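Local coordinates for DUF985 domain-containing protein (Shewanella oneidensis, PDB 1YUD) that is of unknown function but belongs to the cupin superfamily, whose members fold as a small beta barrel, at residues Leu81-Ile86 and Cys115-Ala120; Gly90-Ala95 and Pro155-Val160. All coordinates share one frame; numbering follows the deposited sequence.

Contacts 1 and 2 lie side by side, their centres about 9 Å apart, and meet in one mixed sheet of the cupin fold. Strand 81-86 of contact 1 is followed in the chain by strand 92-97 of contact 2, its neighbour in the sheet. A probable backbone hydrogen bond, Met85 O to Thr93 N at 2.9 Å, joins them. Along the chain the order is 81-86, 90-95, 115-120, 155-160, so the segments of the two contacts alternate. Contact 1 is buried, its centre about 7 Å from the centre of the chain. Contact 2 is at the surface, its centre about 16 Å from the same point. There the C-terminal part of the chain packs against the sheet, and Val160 reaches Tyr84.

Contact 1. Residues Leu81-Ile86 and Cys115-Ala120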
# COMPACT_ATOMS: atom_id res chain seq x y z
N LEU A 81 1.46 -14.45 0.44
CA LEU A 81 0.09 -14.97 0.47
C LEU A 81 -0.32 -15.53 -0.89
O LEU A 81 0.52 -15.79 -1.74
CB LEU A 81 -0.89 -13.85 0.87
CG LEU A 81 -0.49 -13.03 2.10
CD1 LEU A 81 -1.54 -11.97 2.36
CD2 LEU A 81 -0.35 -13.92 3.31
N THR A 82 -1.61 -15.71 -1.08
CA THR A 82 -2.11 -16.21 -2.34
C THR A 82 -3.54 -15.78 -2.43
O THR A 82 -4.35 -16.12 -1.58
CB THR A 82 -2.02 -17.73 -2.41
OG1 THR A 82 -0.66 -18.13 -2.24
CG2 THR A 82 -2.52 -18.24 -3.75
N ILE A 83 -3.84 -14.99 -3.45
CA ILE A 83 -5.20 -14.50 -3.60
C ILE A 83 -5.96 -15.43 -4.52
O ILE A 83 -5.63 -15.56 -5.70
CB ILE A 83 -5.21 -13.09 -4.20
CG1 ILE A 83 -4.13 -12.23 -3.54
CG2 ILE A 83 -6.58 -12.48 -4.02
CD1 ILE A 83 -4.41 -11.87 -2.12
N TYR A 84 -6.97 -16.09 -3.98
CA TYR A 84 -7.78 -16.98 -4.78
C TYR A 84 -9.00 -16.17 -5.16
O TYR A 84 -9.73 -15.68 -4.30
CB TYR A 84 -8.16 -18.22 -3.96
CG TYR A 84 -6.98 -18.98 -3.38
CD1 TYR A 84 -6.27 -18.47 -2.31
CD2 TYR A 84 -6.59 -20.20 -3.91
CE1 TYR A 84 -5.19 -19.15 -1.77
CE2 TYR A 84 -5.51 -20.90 -3.38
CZ TYR A 84 -4.80 -20.37 -2.30
OH TYR A 84 -3.73 -21.06 -1.75
N MSE A 85 -9.21 -16.00 -6.46
CA MSE A 85 -10.33 -15.23 -6.97
C MSE A 85 -11.20 -16.07 -7.89
O MSE A 85 -10.68 -16.88 -8.66
CB MSE A 85 -9.82 -14.00 -7.73
CG MSE A 85 -8.99 -13.03 -6.90
SE MSE A 85 -7.62 -12.14 -7.94
CE MSE A 85 -8.81 -11.44 -9.29
N ILE A 86 -12.51 -15.86 -7.82
CA ILE A 86 -13.47 -16.58 -8.64
C ILE A 86 -14.33 -15.58 -9.43
O ILE A 86 -15.17 -14.87 -8.84
CB ILE A 86 -14.37 -17.48 -7.75
CG1 ILE A 86 -13.51 -18.53 -7.04
CG2 ILE A 86 -15.44 -18.16 -8.58
CD1 ILE A 86 -14.24 -19.33 -5.99
N CYS A 115 -15.78 -9.45 -7.78
CA CYS A 115 -15.34 -10.83 -7.77
C CYS A 115 -15.23 -11.39 -6.35
O CYS A 115 -14.89 -10.66 -5.41
CB CYS A 115 -14.00 -10.95 -8.48
SG CYS A 115 -12.58 -10.94 -7.36
N ILE A 116 -15.52 -12.69 -6.20
CA ILE A 116 -15.44 -13.36 -4.90
C ILE A 116 -14.03 -13.89 -4.71
O ILE A 116 -13.55 -14.69 -5.51
CB ILE A 116 -16.46 -14.52 -4.80
CG1 ILE A 116 -17.89 -13.95 -4.84
CG2 ILE A 116 -16.22 -15.31 -3.50
CD1 ILE A 116 -18.98 -15.01 -4.95
N PHE A 117 -13.37 -13.45 -3.64
CA PHE A 117 -11.99 -13.84 -3.37
C PHE A 117 -11.67 -14.05 -1.89
O PHE A 117 -12.41 -13.63 -1.01
CB PHE A 117 -11.05 -12.76 -3.92
CG PHE A 117 -11.21 -11.42 -3.23
CD1 PHE A 117 -12.38 -10.68 -3.35
CD2 PHE A 117 -10.18 -10.90 -2.45
CE1 PHE A 117 -12.53 -9.45 -2.71
CE2 PHE A 117 -10.31 -9.67 -1.81
CZ PHE A 117 -11.49 -8.95 -1.94
N GLY A 118 -10.52 -14.68 -1.66
CA GLY A 118 -10.04 -14.96 -0.32
C GLY A 118 -8.54 -15.17 -0.40
O GLY A 118 -7.96 -15.12 -1.48
N SER A 119 -7.89 -15.41 0.73
CA SER A 119 -6.45 -15.60 0.70
C SER A 119 -5.92 -16.38 1.90
O SER A 119 -6.45 -16.31 3.00
CB SER A 119 -5.75 -14.25 0.64
OG SER A 119 -4.34 -14.41 0.70
N ALA A 120 -4.86 -17.13 1.66
CA ALA A 120 -4.21 -17.91 2.69
C ALA A 120 -2.74 -17.55 2.61
O ALA A 120 -2.32 -16.88 1.68
CB ALA A 120 -4.42 -19.40 2.42
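Tyr84 and Gly118 form the central hydrogen-bonded pair of two antiparallel strands, 81-86 and 116-120, whose axes come within 4.6 Å. Tyr84 N gives a bond of 2.9 Å to Gly118 O, and Gly118 N returns one of the same length to Tyr84 O. Ile86 N bonds to Ile116 O at 2.8 Å. The return bond from Ile116 N to Ile86 O is weak, as is that from Ala120 N to Thr82 O.

A side chain adds to the ladder. Ser119 OG lies anti to its backbone N (chi1 176°) and donates to Thr82 O over 2.9 Å, coming from well above the carbonyl plane. Thr82 O thus accepts a side-chain bond as well as the weak backbone one. An alanine at Ser119 would probably leave Thr82 O with the weak bond alone of the two and open a small gap beside Leu81 CB.

The apolar contacts fall on both faces of the sheet. On the face with Ile83 and Phe117, Met85 CG meets Phe117 CB at 3.6 Å. Ile83 CG2 approaches Phe117 CD2 obliquely at 4.2 Å. Cys115 SG packs against Met85 CB. On the other face, the Tyr84 ring turns its edge to the strand opposite, with Gly118 O in its plane and Tyr84 CE1 4.3 Å from Ala120 CB. Thr82 CG2 lies over one face of this ring, toward its rim.

Strand 81-86 runs between strands 116-121 and 92-97, and strand 116-121 is flanked in turn by strand 62-66. Trp73 of strand 71-76, in the second sheet, packs on Leu81, Ile83 and Phe117, and the Phe117 ring also meets that of His65. This facing of two sheets is the build of a cupin barrel.

Contact 2. Residues Gly90-Ala95 and Pro155-Val160; sequences GELTTA and PQHKAV
The His157 ring is held between two aliphatic groups. Leu92 CB lies over one face, offset toward the rim, in a CH-pi contact 3.8 Å from the ring centroid. The opposite face carries CG of the preceding residue, Gln156, above the ring centre. Gly90 O stands at the edge, in the ring plane, 3.9 Å from His157 CE1.

The nearest ring atom to Leu92 CB is His157 NE2, at 3.5 Å. The bond from His157 CA to CB points toward 90-95, and chi1 of -62° sets CG anti to the carbonyl carbon. Leu92 CD2 also comes near His157 CD2. Further along, Leu92 CD1 touches Val160 CG1 at 4.2 Å. No hydrogen bond joins the two segments, so van der Waals packing holds them.

Pro155 to Lys158 form a type I beta turn, and His157 stands at the N-cap position of helix 158-161. Leu92 also packs on Ile86, and Val160 on Tyr84, both of strand 81-86. The contact is therefore packing of a C-terminal turn and short helix against the face of the mixed sheet that carries Tyr84 and Ile86, a surface contact on the cupin beta fold.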
# COMPACT_ATOMS: atom_id res chain seq x y z
N GLY A 90 -17.50 -18.06 -12.89
CA GLY A 90 -16.95 -19.30 -12.37
C GLY A 90 -15.62 -19.66 -12.99
O GLY A 90 -15.51 -20.65 -13.71
N GLU A 91 -14.61 -18.83 -12.71
CA GLU A 91 -13.26 -19.01 -13.24
C GLU A 91 -12.28 -18.65 -12.12
O GLU A 91 -12.23 -17.50 -11.67
CB GLU A 91 -13.05 -18.09 -14.44
CG GLU A 91 -11.77 -18.32 -15.22
CD GLU A 91 -11.13 -17.00 -15.66
OE1 GLU A 91 -11.90 -16.05 -15.96
OE2 GLU A 91 -9.88 -16.92 -15.70
N LEU A 92 -11.49 -19.63 -11.68
CA LEU A 92 -10.55 -19.42 -10.59
C LEU A 92 -9.17 -18.97 -11.03
O LEU A 92 -8.48 -19.69 -11.74
CB LEU A 92 -10.41 -20.71 -9.78
CG LEU A 92 -9.59 -20.70 -8.48
CD1 LEU A 92 -10.40 -20.02 -7.40
CD2 LEU A 92 -9.24 -22.11 -8.06
N THR A 93 -8.75 -17.78 -10.57
CA THR A 93 -7.42 -17.24 -10.89
C THR A 93 -6.63 -17.06 -9.59
O THR A 93 -7.22 -16.90 -8.51
CB THR A 93 -7.52 -15.88 -11.63
OG1 THR A 93 -7.87 -14.85 -10.69
CG2 THR A 93 -8.59 -15.94 -12.71
N THR A 94 -5.31 -17.08 -9.68
CA THR A 94 -4.49 -16.91 -8.49
C THR A 94 -3.36 -15.93 -8.72
O THR A 94 -2.98 -15.67 -9.86
CB THR A 94 -3.89 -18.25 -8.05
OG1 THR A 94 -2.96 -18.71 -9.04
CG2 THR A 94 -4.98 -19.28 -7.86
N ALA A 95 -2.82 -15.38 -7.64
CA ALA A 95 -1.72 -14.42 -7.74
C ALA A 95 -0.80 -14.58 -6.54
O ALA A 95 -1.25 -14.96 -5.47
CB ALA A 95 -2.29 -13.02 -7.78
N PRO A 155 -19.20 -25.49 -8.59
CA PRO A 155 -18.98 -26.81 -7.98
C PRO A 155 -17.59 -27.38 -8.29
O PRO A 155 -17.03 -28.14 -7.51
CB PRO A 155 -20.07 -27.68 -8.61
CG PRO A 155 -21.12 -26.68 -9.06
CD PRO A 155 -20.27 -25.56 -9.59
N GLN A 156 -17.05 -26.98 -9.43
CA GLN A 156 -15.75 -27.45 -9.90
C GLN A 156 -14.56 -26.95 -9.09
O GLN A 156 -13.41 -27.30 -9.38
CB GLN A 156 -15.55 -27.05 -11.37
CG GLN A 156 -15.36 -25.54 -11.63
CD GLN A 156 -16.64 -24.71 -11.52
OE1 GLN A 156 -17.27 -24.64 -10.46
NE2 GLN A 156 -17.03 -24.06 -12.61
N HIS A 157 -14.82 -26.14 -8.06
CA HIS A 157 -13.74 -25.59 -7.25
C HIS A 157 -13.82 -25.98 -5.77
O HIS A 157 -13.19 -25.34 -4.92
CB HIS A 157 -13.72 -24.06 -7.39
CG HIS A 157 -13.45 -23.58 -8.79
ND1 HIS A 157 -14.31 -22.74 -9.46
CD2 HIS A 157 -12.43 -23.83 -9.64
CE1 HIS A 157 -13.83 -22.49 -10.67
NE2 HIS A 157 -12.69 -23.15 -10.80
N LYS A 158 -14.59 -27.02 -5.49
CA LYS A 158 -14.76 -27.51 -4.12
C LYS A 158 -13.46 -27.52 -3.32
O LYS A 158 -13.42 -27.04 -2.19
CB LYS A 158 -15.36 -28.92 -4.14
CG LYS A 158 -15.46 -29.57 -2.77
CD LYS A 158 -15.91 -31.01 -2.89
CE LYS A 158 -15.31 -31.85 -1.78
NZ LYS A 158 -13.81 -31.79 -1.79
N ALA A 159 -12.40 -28.05 -3.91
CA ALA A 159 -11.10 -28.14 -3.25
C ALA A 159 -10.66 -26.89 -2.48
O ALA A 159 -10.25 -26.98 -1.32
CB ALA A 159 -10.04 -28.52 -4.28
N VAL A 160 -10.74 -25.72 -3.12
CA VAL A 160 -10.33 -24.48 -2.48
C VAL A 160 -11.47 -23.82 -1.70
O VAL A 160 -11.23 -23.03 -0.79
CB VAL A 160 -9.78 -23.47 -3.51
CG1 VAL A 160 -10.92 -22.77 -4.21
CG2 VAL A 160 -8.85 -22.48 -2.83